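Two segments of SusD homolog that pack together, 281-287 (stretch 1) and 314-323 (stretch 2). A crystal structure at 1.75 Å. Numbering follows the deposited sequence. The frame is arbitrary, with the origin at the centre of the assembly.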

ATOM      1  N   ARG A 281       1.868   5.798  21.798  1.00 30.46           N
ATOM      2  CA  ARG A 281       3.157   6.136  21.252  1.00 30.73           C
ATOM      3  C   ARG A 281       3.221   6.762  19.873  1.00 28.98           C
ATOM      4  O   ARG A 281       4.174   7.478  19.575  1.00 29.09           O
ATOM      5  N   ALA A 282       2.165   6.571  19.072  1.00 28.65           N
ATOM      6  CA  ALA A 282       2.160   6.982  17.673  1.00 28.72           C
ATOM      7  C   ALA A 282       1.364   8.255  17.342  1.00 27.21           C
ATOM      8  O   ALA A 282       1.014   8.504  16.201  1.00 28.67           O
ATOM      9  N   PHE A 283       1.095   9.041  18.352  1.00 25.91           N
ATOM     10  CA  PHE A 283       0.324  10.294  18.215  1.00 26.39           C
ATOM     11  C   PHE A 283       0.972  11.494  18.852  1.00 27.15           C
ATOM     12  O   PHE A 283       1.505  11.426  19.947  1.00 28.39           O
ATOM     13  N   PHE A 284       0.913  12.603  18.117  1.00 27.91           N
ATOM     14  CA  PHE A 284       1.411  13.890  18.531  1.00 27.41           C
ATOM     15  C   PHE A 284       0.301  14.944  18.471  1.00 28.21           C
ATOM     16  O   PHE A 284      -0.551  14.977  17.584  1.00 30.32           O
ATOM     17  N   THR A 285       0.356  15.820  19.457  1.00 28.46           N
ATOM     18  CA  THR A 285      -0.601  16.915  19.538  1.00 27.31           C
ATOM     19  C   THR A 285      -0.322  17.968  18.471  1.00 29.70           C
ATOM     20  O   THR A 285       0.703  17.935  17.771  1.00 29.95           O
ATOM     21  N   PRO A 286      -1.259  18.909  18.324  1.00 31.73           N
ATOM     22  CA  PRO A 286      -0.953  20.083  17.528  1.00 32.23           C
ATOM     23  C   PRO A 286       0.182  20.837  18.216  1.00 31.56           C
ATOM     24  O   PRO A 286       0.549  20.534  19.355  1.00 32.24           O
ATOM     25  N   ILE A 287       0.752  21.793  17.507  1.00 32.34           N
ATOM     26  CA  ILE A 287       1.826  22.603  18.063  1.00 32.08           C
ATOM     27  C   ILE A 287       1.216  23.584  19.051  1.00 31.56           C
ATOM     28  O   ILE A 287       0.245  24.260  18.749  1.00 31.53           O
ATOM     29  N   THR A 314      -5.168  23.273   8.948  1.00 29.19           N
ATOM     30  CA  THR A 314      -3.891  22.583   8.920  1.00 30.24           C
ATOM     31  C   THR A 314      -3.216  22.693  10.272  1.00 32.13           C
ATOM     32  O   THR A 314      -2.115  22.192  10.474  1.00 35.50           O
ATOM     33  N   SER A 315      -3.902  23.346  11.197  1.00 31.79           N
ATOM     34  CA  SER A 315      -3.353  23.579  12.528  1.00 32.64           C
ATOM     35  C   SER A 315      -4.168  23.057  13.711  1.00 33.06           C
ATOM     36  O   SER A 315      -3.627  22.834  14.787  1.00 36.04           O
ATOM     37  N   LYS A 316      -5.447  22.818  13.515  1.00 30.84           N
ATOM     38  CA  LYS A 316      -6.309  22.416  14.637  1.00 29.75           C
ATOM     39  C   LYS A 316      -6.070  21.039  15.268  1.00 28.97           C
ATOM     40  O   LYS A 316      -6.081  20.844  16.502  1.00 28.42           O
ATOM     41  N   TYR A 317      -5.915  20.070  14.402  1.00 28.55           N
ATOM     42  CA  TYR A 317      -5.845  18.659  14.811  1.00 28.53           C
ATOM     43  C   TYR A 317      -4.454  18.095  14.950  1.00 27.53           C
ATOM     44  O   TYR A 317      -3.513  18.443  14.238  1.00 27.89           O
ATOM     45  N   GLY A 318      -4.393  17.176  15.886  1.00 27.27           N
ATOM     46  CA  GLY A 318      -3.215  16.384  16.170  1.00 28.28           C
ATOM     47  C   GLY A 318      -2.945  15.480  14.996  1.00 29.64           C
ATOM     48  O   GLY A 318      -3.698  15.459  14.017  1.00 30.45           O
ATOM     49  N   ILE A 319      -1.878  14.703  15.114  1.00 29.18           N
ATOM     50  CA  ILE A 319      -1.414  13.910  14.000  1.00 29.31           C
ATOM     51  C   ILE A 319      -0.846  12.572  14.409  1.00 28.00           C
ATOM     52  O   ILE A 319      -0.570  12.351  15.556  1.00 29.18           O
ATOM     53  N   SER A 320      -0.714  11.675  13.422  1.00 28.43           N
ATOM     54  CA  SER A 320       0.041  10.451  13.646  1.00 28.77           C
ATOM     55  C   SER A 320       1.537  10.820  13.602  1.00 28.39           C
ATOM     56  O   SER A 320       1.946  11.732  12.885  1.00 28.38           O
ATOM     57  N   ALA A 321       2.345  10.082  14.347  1.00 27.39           N
ATOM     58  CA  ALA A 321       3.804  10.289  14.386  1.00 28.12           C
ATOM     59  C   ALA A 321       4.418  10.109  12.985  1.00 29.02           C
ATOM     60  O   ALA A 321       5.445  10.698  12.610  1.00 28.94           O
ATOM     61  N   PHE A 322       3.694   9.324  12.210  1.00 28.44           N
ATOM     62  CA  PHE A 322       4.135   8.865  10.882  1.00 29.64           C
ATOM     63  C   PHE A 322       4.351   9.979   9.841  1.00 30.52           C
ATOM     64  O   PHE A 322       5.157   9.838   8.920  1.00 28.13           O
ATOM     65  N   VAL A 323       3.660  11.097  10.030  1.00 29.53           N
ATOM     66  CA  VAL A 323       3.771  12.200   9.084  1.00 28.32           C
ATOM     67  C   VAL A 323       5.166  12.854   9.153  1.00 28.48           C
ATOM     68  O   VAL A 323       5.548  13.598   8.262  1.00 28.64           O
TER

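The two stretches meet as a short antiparallel ladder, and three backbone hydrogen bonds join them; the pairing goes with the faces on which F283, F284, I319 and S320 lie. F284 and I319 form the hydrogen-bonded pair: F284 N donates to I319 O at 3.0 Å, and I319 N donates to F284 O at 2.8 Å, both nearly straight. One step along, F283 faces S320 as a non-hydrogen-bonded pair, and beyond it A321 N donates to A282 O at 2.8 Å. Alternation along the strands then sends F284 and I319 to one face and F283 and S320 to the other.

F284 is the centre of the contact, with the largest area covered by the opposing stretch. Its chi1 is m (-53°) with chi2 at -32°, and this setting carries the ring along stretch 2 to A321, two residues beyond its bridge partner. A321 CB points toward stretch 1 and sits over one face of the ring, 3.5 Å from F284 CZ, in a CH-pi contact 29° off the ring normal. The methyl lies against the aromatic face, and the amide of the same residue is hydrogen-bonded to A282, so A321 contributes through both its side chain and its backbone.

I319 adds a second contact, at the edge of the same ring. With chi1 p (53°) and chi2 t, its end comes nearer to stretch 1 than its CA-to-CB direction alone would suggest. I319 CG1 lies 3.9 Å from F284 CB, and I319 CD1 approaches the edge of the F284 ring, near its plane. One aromatic side chain thus receives a methyl on its face and an isoleucine tip at its edge, an economical way to fill the space beside a short ladder.

The opposite face is more sparingly used. F283, also m (-63°), lays its ring obliquely near S320, with F283 CD1 4.1 Å from S320 CA. S320 (chi1 p) directs its hydroxyl to a hydrogen bond elsewhere in the structure. Further along, the A282 methyl meets the F322 ring obliquely, A282 CB to F322 CE2 being 4.2 Å; F322 starts sideways, but its m rotamer brings the end closer.

P286 makes the next large contact along stretch 1. Its CA-to-CB bond points toward stretch 2, and the ring packs mainly on backbone: P286 CG lies 3.4 Å from K316 O, P286 CB 3.7 Å from S315 O, and P286 CD 3.8 Å from G318 CA. At G318 the absence of a side chain matters for F284 O, 3.3 Å from G318 CA: an ideal CB would fall 2.9 Å from that oxygen, a clash. T285, between F284 and P286, has its CA-to-CB bond pointing away; its OG1 (chi1 p) donates to P286 O at 2.7 Å.

No side-chain hydrogen bond crosses between the stretches. At the exposed end, two waters supply the link instead. Water 1 accepts from I287 N (2.9 Å) and donates to S315 O (3.2 Å), while water 2 donates to I287 O (3.1 Å) and to S315 O (3.2 Å).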

ATOM      1  CB  ARG A 281       3.993   4.859  21.318  1.00 29.53           C
ATOM      2  CG  ARG A 281       5.373   5.035  20.931  1.00 35.30           C
ATOM      3  CD  ARG A 281       6.239   3.923  21.440  1.00 28.22           C
ATOM      4  NE  ARG A 281       7.583   4.072  20.879  1.00 33.61           N
ATOM      5  CZ  ARG A 281       8.491   4.949  21.299  1.00 28.27           C
ATOM      6  NH1 ARG A 281       8.207   5.768  22.285  1.00 26.43           N
ATOM      7  NH2 ARG A 281       9.660   5.029  20.702  1.00 31.12           N
ATOM      8  CB  ALA A 282       1.650   5.831  16.806  1.00 27.60           C
ATOM      9  CB  PHE A 283      -1.102  10.130  18.780  1.00 25.16           C
ATOM     10  CG  PHE A 283      -1.918   9.110  18.056  1.00 27.86           C
ATOM     11  CD1 PHE A 283      -2.427   9.382  16.804  1.00 27.76           C
ATOM     12  CD2 PHE A 283      -2.201   7.896  18.628  1.00 30.24           C
ATOM     13  CE1 PHE A 283      -3.168   8.438  16.120  1.00 30.52           C
ATOM     14  CE2 PHE A 283      -2.952   6.949  17.950  1.00 33.59           C
ATOM     15  CZ  PHE A 283      -3.448   7.225  16.699  1.00 29.26           C
ATOM     16  CB  PHE A 284       2.581  14.423  17.680  1.00 29.21           C
ATOM     17  CG  PHE A 284       3.749  13.475  17.522  1.00 30.60           C
ATOM     18  CD1 PHE A 284       4.110  12.585  18.519  1.00 31.18           C
ATOM     19  CD2 PHE A 284       4.551  13.564  16.377  1.00 33.68           C
ATOM     20  CE1 PHE A 284       5.215  11.746  18.361  1.00 29.54           C
ATOM     21  CE2 PHE A 284       5.655  12.744  16.211  1.00 30.78           C
ATOM     22  CZ  PHE A 284       5.987  11.824  17.210  1.00 28.38           C
ATOM     23  CB  THR A 285      -0.479  17.675  20.898  1.00 26.98           C
ATOM     24  OG1 THR A 285       0.797  18.345  20.952  1.00 25.86           O
ATOM     25  CG2 THR A 285      -0.656  16.727  22.113  1.00 28.87           C
ATOM     26  CB  PRO A 286      -2.244  20.916  17.589  1.00 31.64           C
ATOM     27  CG  PRO A 286      -3.280  20.059  18.196  1.00 33.76           C
ATOM     28  CD  PRO A 286      -2.617  18.934  18.900  1.00 30.80           C
ATOM     29  CB  ILE A 287       2.599  23.396  16.979  1.00 32.83           C
ATOM     30  CG1 ILE A 287       3.230  22.447  15.947  1.00 34.80           C
ATOM     31  CG2 ILE A 287       3.656  24.270  17.657  1.00 34.95           C
ATOM     32  CD1 ILE A 287       3.543  23.089  14.564  1.00 30.49           C
ATOM     33  CB  THR A 314      -2.929  23.129   7.842  1.00 29.53           C
ATOM     34  OG1 THR A 314      -2.714  24.529   8.061  1.00 27.27           O
ATOM     35  CG2 THR A 314      -3.494  22.890   6.424  1.00 27.59           C
ATOM     36  CB  SER A 315      -3.122  25.080  12.739  1.00 34.21           C
ATOM     37  OG  SER A 315      -4.298  25.840  12.561  1.00 35.87           O
ATOM     38  CB  LYS A 316      -7.758  22.487  14.212  1.00 30.66           C
ATOM     39  CG  LYS A 316      -8.745  22.122  15.304  1.00 34.08           C
ATOM     40  CD  LYS A 316     -10.155  22.120  14.767  1.00 38.71           C
ATOM     41  CE  LYS A 316     -11.180  21.729  15.827  1.00 43.28           C
ATOM     42  NZ  LYS A 316     -11.145  22.628  17.023  1.00 49.82           N
ATOM     43  CB  TYR A 317      -6.630  17.781  13.817  1.00 29.51           C
ATOM     44  CG  TYR A 317      -8.081  18.184  13.657  1.00 24.97           C
ATOM     45  CD1 TYR A 317      -9.016  17.879  14.654  1.00 28.05           C
ATOM     46  CD2 TYR A 317      -8.522  18.914  12.538  1.00 28.52           C
ATOM     47  CE1 TYR A 317     -10.324  18.260  14.538  1.00 26.29           C
ATOM     48  CE2 TYR A 317      -9.855  19.308  12.425  1.00 28.23           C
ATOM     49  CZ  TYR A 317     -10.751  18.969  13.427  1.00 27.76           C
ATOM     50  OH  TYR A 317     -12.077  19.363  13.348  1.00 28.64           O
ATOM     51  CB  ILE A 319      -0.255  14.657  13.258  1.00 28.48           C
ATOM     52  CG1 ILE A 319       0.843  15.042  14.259  1.00 28.49           C
ATOM     53  CG2 ILE A 319      -0.798  15.888  12.449  1.00 25.13           C
ATOM     54  CD1 ILE A 319       2.156  15.570  13.698  1.00 27.17           C
ATOM     55  CB  SER A 320      -0.265   9.360  12.615  1.00 30.03           C
ATOM     56  OG  SER A 320       0.257   9.673  11.326  1.00 31.41           O
ATOM     57  CB  ALA A 321       4.444   9.296  15.387  1.00 27.34           C
ATOM     58  CB  PHE A 322       3.170   7.820  10.325  1.00 30.00           C
ATOM     59  CG  PHE A 322       3.097   6.581  11.167  1.00 28.50           C
ATOM     60  CD1 PHE A 322       4.207   5.765  11.305  1.00 27.82           C
ATOM     61  CD2 PHE A 322       1.940   6.293  11.889  1.00 30.13           C
ATOM     62  CE1 PHE A 322       4.141   4.645  12.088  1.00 25.60           C
ATOM     63  CE2 PHE A 322       1.866   5.196  12.684  1.00 29.22           C
ATOM     64  CZ  PHE A 322       2.979   4.356  12.797  1.00 19.76           C
ATOM     65  CB  VAL A 323       2.624  13.251   9.254  1.00 26.05           C
ATOM     66  CG1 VAL A 323       1.187  12.576   9.143  1.00 26.78           C
ATOM     67  CG2 VAL A 323       2.796  14.082  10.549  1.00 24.79           C
TER
HETATM   68  O   HOH W   1      -0.476  22.185  14.931  1.00 31.18           O
HETATM   69  O   HOH W   2      -1.417  24.606  16.201  1.00 52.91           O